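Local coordinates for protein Amuc_1102 (Akkermansia muciniphila, PDB 7DSZ) that adopts an immunoglobulin-like fold related to archaeal type IV pilus proteins and probably serves as a component of a type IV pilus-like assembly, at residues C[20-26]-C[146-151]; C[78-82]-C[160-164]; C[113-119]-C[175-180]. Numbering follows the deposited sequence.

Contact 1 (C[20-26]-C[146-151])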
loop_
_atom_site.group_PDB
_atom_site.type_symbol
_atom_site.label_atom_id
_atom_site.label_comp_id
_atom_site.label_asym_id
_atom_site.label_seq_id
_atom_site.Cartn_x
_atom_site.Cartn_y
_atom_site.Cartn_z
ATOM N N ARG C 20 -7.489 18.768 -23.052
ATOM C CA ARG C 20 -7.401 17.820 -24.150
ATOM C C ARG C 20 -6.183 16.929 -23.970
ATOM O O ARG C 20 -5.089 17.405 -23.640
ATOM C CB ARG C 20 -7.321 18.533 -25.495
ATOM C CG ARG C 20 -8.602 19.292 -25.820
ATOM C CD ARG C 20 -9.759 18.323 -26.035
ATOM N NE ARG C 20 -11.030 19.001 -26.288
ATOM C CZ ARG C 20 -11.939 19.281 -25.359
ATOM N NH1 ARG C 20 -11.747 18.950 -24.084
ATOM N NH2 ARG C 20 -13.061 19.895 -25.708
ATOM N N VAL C 21 -6.381 15.637 -24.197
ATOM C CA VAL C 21 -5.350 14.628 -23.993
ATOM C C VAL C 21 -5.075 13.945 -25.326
ATOM O O VAL C 21 -5.989 13.403 -25.957
ATOM C CB VAL C 21 -5.776 13.604 -22.928
ATOM C CG1 VAL C 21 -4.722 12.526 -22.787
ATOM C CG2 VAL C 21 -5.994 14.310 -21.593
ATOM N N SER C 22 -3.827 13.995 -25.769
ATOM C CA SER C 22 -3.398 13.306 -26.976
ATOM C C SER C 22 -2.808 11.961 -26.569
ATOM O O SER C 22 -1.733 11.909 -25.971
ATOM C CB SER C 22 -2.373 14.134 -27.745
ATOM O OG SER C 22 -1.922 13.423 -28.882
ATOM N N LEU C 23 -3.512 10.875 -26.887
ATOM C CA LEU C 23 -3.041 9.521 -26.593
ATOM C C LEU C 23 -2.299 8.928 -27.778
ATOM O O LEU C 23 -2.660 9.162 -28.931
ATOM C CB LEU C 23 -4.213 8.600 -26.247
ATOM C CG LEU C 23 -5.037 8.917 -25.009
ATOM C CD1 LEU C 23 -6.246 7.985 -24.959
ATOM C CD2 LEU C 23 -4.176 8.739 -23.746
ATOM N N GLU C 24 -1.261 8.148 -27.489
ATOM C CA GLU C 24 -0.701 7.268 -28.498
ATOM C C GLU C 24 -1.327 5.894 -28.275
ATOM O O GLU C 24 -2.503 5.820 -27.930
ATOM C CB GLU C 24 0.829 7.260 -28.435
ATOM C CG GLU C 24 1.452 8.681 -28.538
ATOM C CD GLU C 24 1.046 9.432 -29.809
ATOM O OE1 GLU C 24 0.875 8.781 -30.864
ATOM O OE2 GLU C 24 0.897 10.678 -29.750
ATOM N N LYS C 25 -0.603 4.812 -28.492
ATOM C CA LYS C 25 -1.206 3.492 -28.350
ATOM C C LYS C 25 -0.756 2.838 -27.050
ATOM O O LYS C 25 0.360 3.063 -26.582
ATOM C CB LYS C 25 -0.833 2.593 -29.529
ATOM C CG LYS C 25 -1.249 3.167 -30.886
ATOM C CD LYS C 25 -0.938 2.171 -31.989
ATOM C CE LYS C 25 -1.454 2.640 -33.333
ATOM N NZ LYS C 25 -1.172 1.590 -34.358
ATOM N N LEU C 26 -1.634 2.009 -26.484
ATOM C CA LEU C 26 -1.237 1.118 -25.392
ATOM C C LEU C 26 -0.377 -0.013 -25.946
ATOM O O LEU C 26 -0.809 -0.744 -26.846
ATOM C CB LEU C 26 -2.470 0.540 -24.695
ATOM C CG LEU C 26 -2.181 -0.169 -23.372
ATOM C CD1 LEU C 26 -1.716 0.813 -22.279
ATOM C CD2 LEU C 26 -3.409 -0.921 -22.913
ATOM N N LYS C 146 -15.604 13.798 -17.171
ATOM C CA LYS C 146 -15.978 13.819 -18.576
ATOM C C LYS C 146 -14.896 13.151 -19.414
ATOM O O LYS C 146 -13.713 13.471 -19.275
ATOM C CB LYS C 146 -16.179 15.257 -19.069
ATOM C CG LYS C 146 -16.345 15.339 -20.577
ATOM C CD LYS C 146 -16.101 16.740 -21.139
ATOM C CE LYS C 146 -16.383 16.757 -22.639
ATOM N NZ LYS C 146 -16.114 18.086 -23.262
ATOM N N ILE C 147 -15.307 12.263 -20.317
ATOM C CA ILE C 147 -14.364 11.617 -21.218
ATOM C C ILE C 147 -13.762 12.659 -22.150
ATOM O O ILE C 147 -14.484 13.406 -22.827
ATOM C CB ILE C 147 -15.059 10.505 -22.017
ATOM C CG1 ILE C 147 -15.559 9.405 -21.076
ATOM C CG2 ILE C 147 -14.128 9.952 -23.103
ATOM C CD1 ILE C 147 -16.360 8.324 -21.794
ATOM N N VAL C 148 -12.436 12.723 -22.187
ATOM C CA VAL C 148 -11.749 13.615 -23.112
ATOM C C VAL C 148 -10.902 12.875 -24.141
ATOM O O VAL C 148 -10.567 13.462 -25.183
ATOM C CB VAL C 148 -10.893 14.656 -22.353
ATOM C CG1 VAL C 148 -11.791 15.552 -21.498
ATOM C CG2 VAL C 148 -9.823 13.972 -21.499
ATOM N N ALA C 149 -10.567 11.602 -23.940
ATOM C CA ALA C 149 -9.776 10.905 -24.947
ATOM C C ALA C 149 -10.023 9.412 -24.823
ATOM O O ALA C 149 -10.317 8.908 -23.737
ATOM C CB ALA C 149 -8.272 11.213 -24.825
ATOM N N THR C 150 -9.908 8.719 -25.953
ATOM C CA THR C 150 -10.129 7.282 -26.012
ATOM C C THR C 150 -9.115 6.646 -26.949
ATOM O O THR C 150 -8.879 7.147 -28.054
ATOM C CB THR C 150 -11.553 6.955 -26.493
ATOM O OG1 THR C 150 -12.504 7.480 -25.563
ATOM C CG2 THR C 150 -11.743 5.453 -26.603
ATOM N N TYR C 151 -8.509 5.551 -26.503
ATOM C CA TYR C 151 -7.690 4.698 -27.350
ATOM C C TYR C 151 -8.362 3.331 -27.428
ATOM O O TYR C 151 -8.909 2.854 -26.432
ATOM C CB TYR C 151 -6.259 4.531 -26.811
ATOM C CG TYR C 151 -5.685 3.194 -27.216
ATOM C CD1 TYR C 151 -5.085 3.018 -28.455
ATOM C CD2 TYR C 151 -5.790 2.083 -26.369
ATOM C CE1 TYR C 151 -4.601 1.761 -28.846
ATOM C CE2 TYR C 151 -5.315 0.842 -26.744
ATOM C CZ TYR C 151 -4.731 0.678 -27.978
ATOM O OH TYR C 151 -4.259 -0.570 -28.321
HETATM O O HOH W 1 -14.193 19.627 -22.397
HETATM O O HOH W 2 -8.698 15.357 -25.771
#

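Contact 2 (C[78-82]-C[160-164])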
loop_
_atom_site.group_PDB
_atom_site.type_symbol
_atom_site.label_atom_id
_atom_site.label_comp_id
_atom_site.label_asym_id
_atom_site.label_seq_id
_atom_site.Cartn_x
_atom_site.Cartn_y
_atom_site.Cartn_z
ATOM N N PHE C 78 -8.535 1.579 -17.850
ATOM C CA PHE C 78 -7.928 0.574 -18.708
ATOM C C PHE C 78 -8.861 -0.622 -18.845
ATOM O O PHE C 78 -9.407 -1.097 -17.849
ATOM C CB PHE C 78 -6.601 0.087 -18.133
ATOM C CG PHE C 78 -5.531 1.145 -18.068
ATOM C CD1 PHE C 78 -5.501 2.034 -17.000
ATOM C CD2 PHE C 78 -4.560 1.232 -19.048
ATOM C CE1 PHE C 78 -4.507 2.999 -16.914
ATOM C CE2 PHE C 78 -3.555 2.195 -18.982
ATOM C CZ PHE C 78 -3.527 3.072 -17.910
ATOM N N TYR C 79 -9.006 -1.118 -20.075
ATOM C CA TYR C 79 -9.801 -2.305 -20.380
ATOM C C TYR C 79 -8.926 -3.261 -21.163
ATOM O O TYR C 79 -8.413 -2.899 -22.230
ATOM C CB TYR C 79 -11.045 -1.963 -21.211
ATOM C CG TYR C 79 -11.919 -0.891 -20.612
ATOM C CD1 TYR C 79 -11.684 0.450 -20.894
ATOM C CD2 TYR C 79 -12.986 -1.214 -19.787
ATOM C CE1 TYR C 79 -12.479 1.441 -20.365
ATOM C CE2 TYR C 79 -13.792 -0.225 -19.245
ATOM C CZ TYR C 79 -13.528 1.104 -19.540
ATOM O OH TYR C 79 -14.313 2.110 -19.018
ATOM N N ILE C 80 -8.779 -4.482 -20.661
ATOM C CA ILE C 80 -7.956 -5.493 -21.305
ATOM C C ILE C 80 -8.765 -6.781 -21.385
ATOM O O ILE C 80 -9.355 -7.215 -20.391
ATOM C CB ILE C 80 -6.626 -5.704 -20.554
ATOM C CG1 ILE C 80 -5.748 -4.449 -20.700
ATOM C CG2 ILE C 80 -5.900 -6.944 -21.081
ATOM C CD1 ILE C 80 -4.632 -4.313 -19.663
ATOM N N ALA C 81 -8.793 -7.379 -22.576
ATOM C CA ALA C 81 -9.547 -8.604 -22.821
ATOM C C ALA C 81 -8.594 -9.735 -23.174
ATOM O O ALA C 81 -7.711 -9.576 -24.029
ATOM C CB ALA C 81 -10.582 -8.392 -23.939
ATOM N N VAL C 82 -8.769 -10.875 -22.500
ATOM C CA VAL C 82 -7.995 -12.084 -22.745
ATOM C C VAL C 82 -8.966 -13.260 -22.791
ATOM O O VAL C 82 -10.092 -13.187 -22.292
ATOM C CB VAL C 82 -6.905 -12.325 -21.664
ATOM C CG1 VAL C 82 -5.983 -11.113 -21.550
ATOM C CG2 VAL C 82 -7.548 -12.623 -20.305
ATOM N N LYS C 160 -15.482 0.603 -29.303
ATOM C CA LYS C 160 -15.743 0.651 -27.867
ATOM C C LYS C 160 -16.223 -0.718 -27.378
ATOM O O LYS C 160 -17.296 -0.876 -26.795
ATOM C CB LYS C 160 -16.745 1.750 -27.542
ATOM C CG LYS C 160 -16.252 3.159 -27.834
ATOM C CD LYS C 160 -17.268 4.183 -27.348
ATOM C CE LYS C 160 -16.905 5.598 -27.791
ATOM N NZ LYS C 160 -17.983 6.576 -27.440
ATOM N N TRP C 161 -15.365 -1.713 -27.613
ATOM C CA TRP C 161 -15.701 -3.101 -27.314
ATOM C C TRP C 161 -16.011 -3.326 -25.841
ATOM O O TRP C 161 -16.712 -4.289 -25.516
ATOM C CB TRP C 161 -14.560 -4.020 -27.763
ATOM C CG TRP C 161 -13.240 -3.724 -27.065
ATOM C CD1 TRP C 161 -12.224 -2.929 -27.518
ATOM C CD2 TRP C 161 -12.824 -4.221 -25.789
ATOM N NE1 TRP C 161 -11.196 -2.906 -26.596
ATOM C CE2 TRP C 161 -11.543 -3.689 -25.526
ATOM C CE3 TRP C 161 -13.414 -5.061 -24.837
ATOM C CZ2 TRP C 161 -10.839 -3.975 -24.340
ATOM C CZ3 TRP C 161 -12.713 -5.347 -23.667
ATOM C CH2 TRP C 161 -11.440 -4.805 -23.433
ATOM N N TRP C 162 -15.521 -2.458 -24.942
ATOM C CA TRP C 162 -15.799 -2.618 -23.515
ATOM C C TRP C 162 -17.220 -2.222 -23.137
ATOM O O TRP C 162 -17.606 -2.391 -21.976
ATOM C CB TRP C 162 -14.804 -1.792 -22.682
ATOM C CG TRP C 162 -14.744 -0.335 -23.083
ATOM C CD1 TRP C 162 -15.475 0.696 -22.564
ATOM C CD2 TRP C 162 -13.895 0.237 -24.082
ATOM N NE1 TRP C 162 -15.136 1.879 -23.195
ATOM C CE2 TRP C 162 -14.166 1.621 -24.124
ATOM C CE3 TRP C 162 -12.937 -0.292 -24.954
ATOM C CZ2 TRP C 162 -13.510 2.485 -25.002
ATOM C CZ3 TRP C 162 -12.272 0.566 -25.818
ATOM C CH2 TRP C 162 -12.569 1.943 -25.837
ATOM N N THR C 163 -17.998 -1.681 -24.071
ATOM C CA THR C 163 -19.389 -1.326 -23.824
ATOM C C THR C 163 -20.343 -2.381 -24.367
ATOM O O THR C 163 -21.557 -2.255 -24.192
ATOM C CB THR C 163 -19.712 0.036 -24.456
ATOM O OG1 THR C 163 -19.626 -0.074 -25.881
ATOM C CG2 THR C 163 -18.726 1.108 -23.981
ATOM N N ILE C 164 -19.816 -3.406 -25.032
ATOM C CA ILE C 164 -20.629 -4.503 -25.549
ATOM C C ILE C 164 -21.052 -5.395 -24.391
ATOM O O ILE C 164 -20.210 -5.928 -23.659
ATOM C CB ILE C 164 -19.851 -5.308 -26.594
ATOM C CG1 ILE C 164 -19.582 -4.456 -27.830
ATOM C CG2 ILE C 164 -20.595 -6.594 -26.944
ATOM C CD1 ILE C 164 -18.697 -5.138 -28.841
#

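Contact 3 (C[113-119]-C[175-180])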
loop_
_atom_site.group_PDB
_atom_site.type_symbol
_atom_site.label_atom_id
_atom_site.label_comp_id
_atom_site.label_asym_id
_atom_site.label_seq_id
_atom_site.Cartn_x
_atom_site.Cartn_y
_atom_site.Cartn_z
ATOM N N VAL C 113 -0.501 0.231 -16.549
ATOM C CA VAL C 113 -1.122 -0.755 -15.662
ATOM C C VAL C 113 -0.396 -2.067 -15.874
ATOM O O VAL C 113 0.310 -2.257 -16.865
ATOM C CB VAL C 113 -2.638 -0.976 -15.888
ATOM C CG1 VAL C 113 -3.435 0.132 -15.255
ATOM C CG2 VAL C 113 -2.941 -1.143 -17.373
ATOM N N TYR C 114 -0.554 -2.988 -14.915
ATOM C CA TYR C 114 0.295 -4.172 -14.868
ATOM C C TYR C 114 -0.513 -5.426 -14.568
ATOM O O TYR C 114 -1.515 -5.380 -13.854
ATOM C CB TYR C 114 1.393 -4.044 -13.784
ATOM C CG TYR C 114 2.214 -2.769 -13.943
ATOM C CD1 TYR C 114 1.682 -1.533 -13.592
ATOM C CD2 TYR C 114 3.503 -2.809 -14.473
ATOM C CE1 TYR C 114 2.394 -0.369 -13.775
ATOM C CE2 TYR C 114 4.247 -1.637 -14.643
ATOM C CZ TYR C 114 3.676 -0.417 -14.290
ATOM O OH TYR C 114 4.388 0.770 -14.456
ATOM N N LEU C 115 -0.021 -6.560 -15.070
ATOM C CA LEU C 115 -0.455 -7.874 -14.607
ATOM C C LEU C 115 0.736 -8.610 -14.002
ATOM O O LEU C 115 1.855 -8.539 -14.523
ATOM C CB LEU C 115 -1.064 -8.699 -15.760
ATOM C CG LEU C 115 -2.462 -8.291 -16.225
ATOM C CD1 LEU C 115 -2.813 -9.081 -17.510
ATOM C CD2 LEU C 115 -3.555 -8.467 -15.124
ATOM N N SER C 116 0.499 -9.321 -12.896
ATOM C CA SER C 116 1.560 -10.026 -12.203
ATOM C C SER C 116 2.063 -11.211 -13.030
ATOM O O SER C 116 1.384 -11.670 -13.955
ATOM C CB SER C 116 1.050 -10.548 -10.861
ATOM O OG SER C 116 0.100 -11.583 -11.102
ATOM N N PRO C 117 3.237 -11.746 -12.690
ATOM C CA PRO C 117 3.690 -12.971 -13.374
ATOM C C PRO C 117 2.707 -14.121 -13.244
ATOM O O PRO C 117 2.519 -14.871 -14.208
ATOM C CB PRO C 117 5.028 -13.278 -12.692
ATOM C CG PRO C 117 5.526 -11.925 -12.226
ATOM C CD PRO C 117 4.268 -11.208 -11.774
ATOM N N SER C 118 2.037 -14.264 -12.099
ATOM C CA SER C 118 1.109 -15.389 -11.973
ATOM C C SER C 118 -0.148 -15.179 -12.809
ATOM O O SER C 118 -0.686 -16.144 -13.366
ATOM C CB SER C 118 0.766 -15.632 -10.496
ATOM O OG SER C 118 -0.029 -14.594 -9.943
ATOM N N SER C 119 -0.615 -13.932 -12.951
ATOM C CA SER C 119 -1.714 -13.670 -13.875
ATOM C C SER C 119 -1.315 -14.024 -15.309
ATOM O O SER C 119 -2.099 -14.630 -16.049
ATOM C CB SER C 119 -2.151 -12.204 -13.789
ATOM O OG SER C 119 -2.981 -11.950 -12.665
ATOM N N TYR C 175 -7.584 -11.996 -11.708
ATOM C CA TYR C 175 -6.510 -11.544 -12.588
ATOM C C TYR C 175 -6.344 -10.028 -12.451
ATOM O O TYR C 175 -6.534 -9.289 -13.423
ATOM C CB TYR C 175 -6.775 -11.902 -14.043
ATOM C CG TYR C 175 -7.079 -13.342 -14.344
ATOM C CD1 TYR C 175 -8.350 -13.874 -14.120
ATOM C CD2 TYR C 175 -6.122 -14.145 -14.926
ATOM C CE1 TYR C 175 -8.637 -15.195 -14.432
ATOM C CE2 TYR C 175 -6.396 -15.458 -15.252
ATOM C CZ TYR C 175 -7.648 -15.974 -14.994
ATOM O OH TYR C 175 -7.909 -17.285 -15.322
ATOM N N PRO C 176 -6.061 -9.532 -11.252
ATOM C CA PRO C 176 -6.220 -8.092 -11.014
ATOM C C PRO C 176 -5.187 -7.262 -11.768
ATOM O O PRO C 176 -3.986 -7.551 -11.755
ATOM C CB PRO C 176 -6.056 -7.956 -9.492
ATOM C CG PRO C 176 -5.368 -9.196 -9.047
ATOM C CD PRO C 176 -5.697 -10.279 -10.030
ATOM N N LEU C 177 -5.688 -6.238 -12.446
ATOM C CA LEU C 177 -4.837 -5.206 -13.012
ATOM C C LEU C 177 -4.346 -4.318 -11.888
ATOM O O LEU C 177 -5.123 -3.928 -11.015
ATOM C CB LEU C 177 -5.625 -4.372 -14.010
ATOM C CG LEU C 177 -5.752 -4.964 -15.404
ATOM C CD1 LEU C 177 -6.688 -4.079 -16.227
ATOM C CD2 LEU C 177 -4.359 -5.050 -16.017
ATOM N N LEU C 178 -3.058 -3.993 -11.909
ATOM C CA LEU C 178 -2.443 -3.265 -10.816
ATOM C C LEU C 178 -1.924 -1.927 -11.320
ATOM O O LEU C 178 -1.477 -1.819 -12.461
ATOM C CB LEU C 178 -1.295 -4.059 -10.240
ATOM C CG LEU C 178 -1.714 -5.461 -9.774
ATOM C CD1 LEU C 178 -0.474 -6.309 -9.509
ATOM C CD2 LEU C 178 -2.520 -5.315 -8.510
ATOM N N ASN C 179 -1.991 -0.917 -10.464
ATOM C CA ASN C 179 -1.294 0.319 -10.806
ATOM C C ASN C 179 0.161 0.192 -10.357
ATOM O O ASN C 179 0.553 -0.752 -9.659
ATOM C CB ASN C 179 -2.034 1.556 -10.237
ATOM C CG ASN C 179 -1.850 1.759 -8.714
ATOM O OD1 ASN C 179 -0.787 1.555 -8.163
ATOM N ND2 ASN C 179 -2.913 2.216 -8.053
ATOM N N LYS C 180 0.985 1.149 -10.801
ATOM C CA LYS C 180 2.422 1.037 -10.604
ATOM C C LYS C 180 2.794 0.963 -9.130
ATOM O O LYS C 180 3.731 0.244 -8.759
ATOM C CB LYS C 180 3.118 2.231 -11.289
ATOM C CG LYS C 180 4.621 2.254 -11.136
ATOM C CD LYS C 180 5.213 3.286 -12.120
ATOM C CE LYS C 180 6.730 3.394 -11.991
ATOM N NZ LYS C 180 7.116 4.152 -10.767
HETATM O O HOH W 3 -2.252 -9.586 -11.494
#

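Contact 1 (C[20-26]-C[146-151])
In this immunoglobulin-like fold the strands holding 20-26 and 146-151 are edge strands of two different sheets; residues 20-23 and 146-151 run almost parallel (12°, closest axis approach 5.9 Å) and close one border of the sandwich without direct backbone hydrogen bonds. Lys146 opens the segment: its NZ lies 4.3 Å from Arg20 NH2, and water 1 bridges the like charges, accepting from Arg20 NH1 (3.0 Å) and Lys146 NZ (2.6 Å). Val148 and Ala149 form a classic beta bulge opposite Val141, so both consecutive residues turn their CB toward 20-26. Val148 packs its CG2 on Val21 CG2 (3.8 Å), while water 2 joins its carbonyl to Val21 N, taking the place of a strand-to-strand bond. Ala149 CB sits between Val21 CB (3.9 Å) and Leu23 CD1 (3.8 Å). Tyr151, its hydroxyl bonded to Gln137, has the most surface covered (103 Å²); the Lys25-Leu26 peptide crosses one face of its ring, and Leu26 CB lies 3.5 Å from Tyr151 CE2.

Contact 2 (C[78-82]-C[160-164])
Three aromatic side chains bring the 3-10 turn of 160-164 down onto strand 70-83. Tyr79, in an m rotamer with its CB directed toward the turn, lays its ring flat against the indole of Trp162: the centroids of the Tyr79 ring and the Trp162 five-membered ring are 3.9 Å apart and the planes meet at only 10°, a face-to-face stack. The p rotamer of Trp162 (chi1 54°) lays the indole over the tyrosine ring; Trp162 CB, directed toward the strand, also lies over that face, a CH-pi contact 3.8 Å from the Tyr79 centroid. Trp161 is likewise p (chi1 61°), but its CB starts out sideways, and the indole then reaches the strand edge-on. Its CZ2 lies 3.4 Å from Tyr79 O, and its CH2 approaches Tyr79 CB (3.6 Å) and Ala81 CB (3.7 Å). The small Ala81 side chain leaves room for the indole, whose NE1 is hydrogen-bonded to Gln137 O on the adjoining strand. Thr163, also p, returns its OG1 to Lys160 O (2.6 Å), and the same carbonyl accepts Thr163 N (2.9 Å); together they hold the turn in shape. A short 3-10 turn thus lies across the outer face of one sheet of an immunoglobulin-like sandwich, held there by aromatic stacking.

Contact 3 (C[113-119]-C[175-180])
Two backbone hydrogen bonds, Leu178 N to Tyr114 O (2.8 Å) and Tyr114 N to Leu178 O (2.9 Å), make a single antiparallel bridge between the end of strand 109-115 and the otherwise irregular 175-180. Short CA-H...O contacts flank it, Val113 CA to Leu178 O and Leu177 CA to Tyr114 O, both 3.4 Å. Farther along, water 3 donates to Pro176 O (2.7 Å), accepts from Ser116 N (3.1 Å) and bonds Ser119 OG (2.7 Å). Ser116 N-caps helix 117-124, its OG accepting from Ser119 N (3.1 Å). Around this polar line, Leu115 CD2 meets Leu177 CD2 (3.6 Å), and the Tyr114 ring leans on Lys180, with Tyr114 CE1 3.5 Å from Lys180 CA. The serines also face the second subunit, where Glu195 bonds Ser116 OG and Asn102 bonds Ser119 OG. A single backbone bridge, reinforced by leucine and tyrosine packing, thus ties the loop to the strand, while the serine hydroxyls serve both the helix start and the subunit interface.

Overall arrangement
The contacts lie along one sandwich, and all three pairs cross in chain order, so distant parts of the sequence interlock. Contacts 1 and 2 have centres about 15 Å apart and touch directly: Trp162 CH2 packs on Thr150 CG2 (3.7 Å), and Leu26 CD1 meets Phe78 CE2 (4.0 Å). Gln137 also links them, bonding Tyr151 OH in one and Trp161 NE1 in the other. Strand 70-83 then leads from contact 2 to contact 3, about 16 Å between centres, through Phe78 CD1 on Val113 CG1 (3.3 Å) and Ile80 CD1 on Leu177 CD2 (3.7 Å). Contacts 1 and 3, with centres about 22 Å apart, do not touch; of the three, contact 3 alone meets the second subunit.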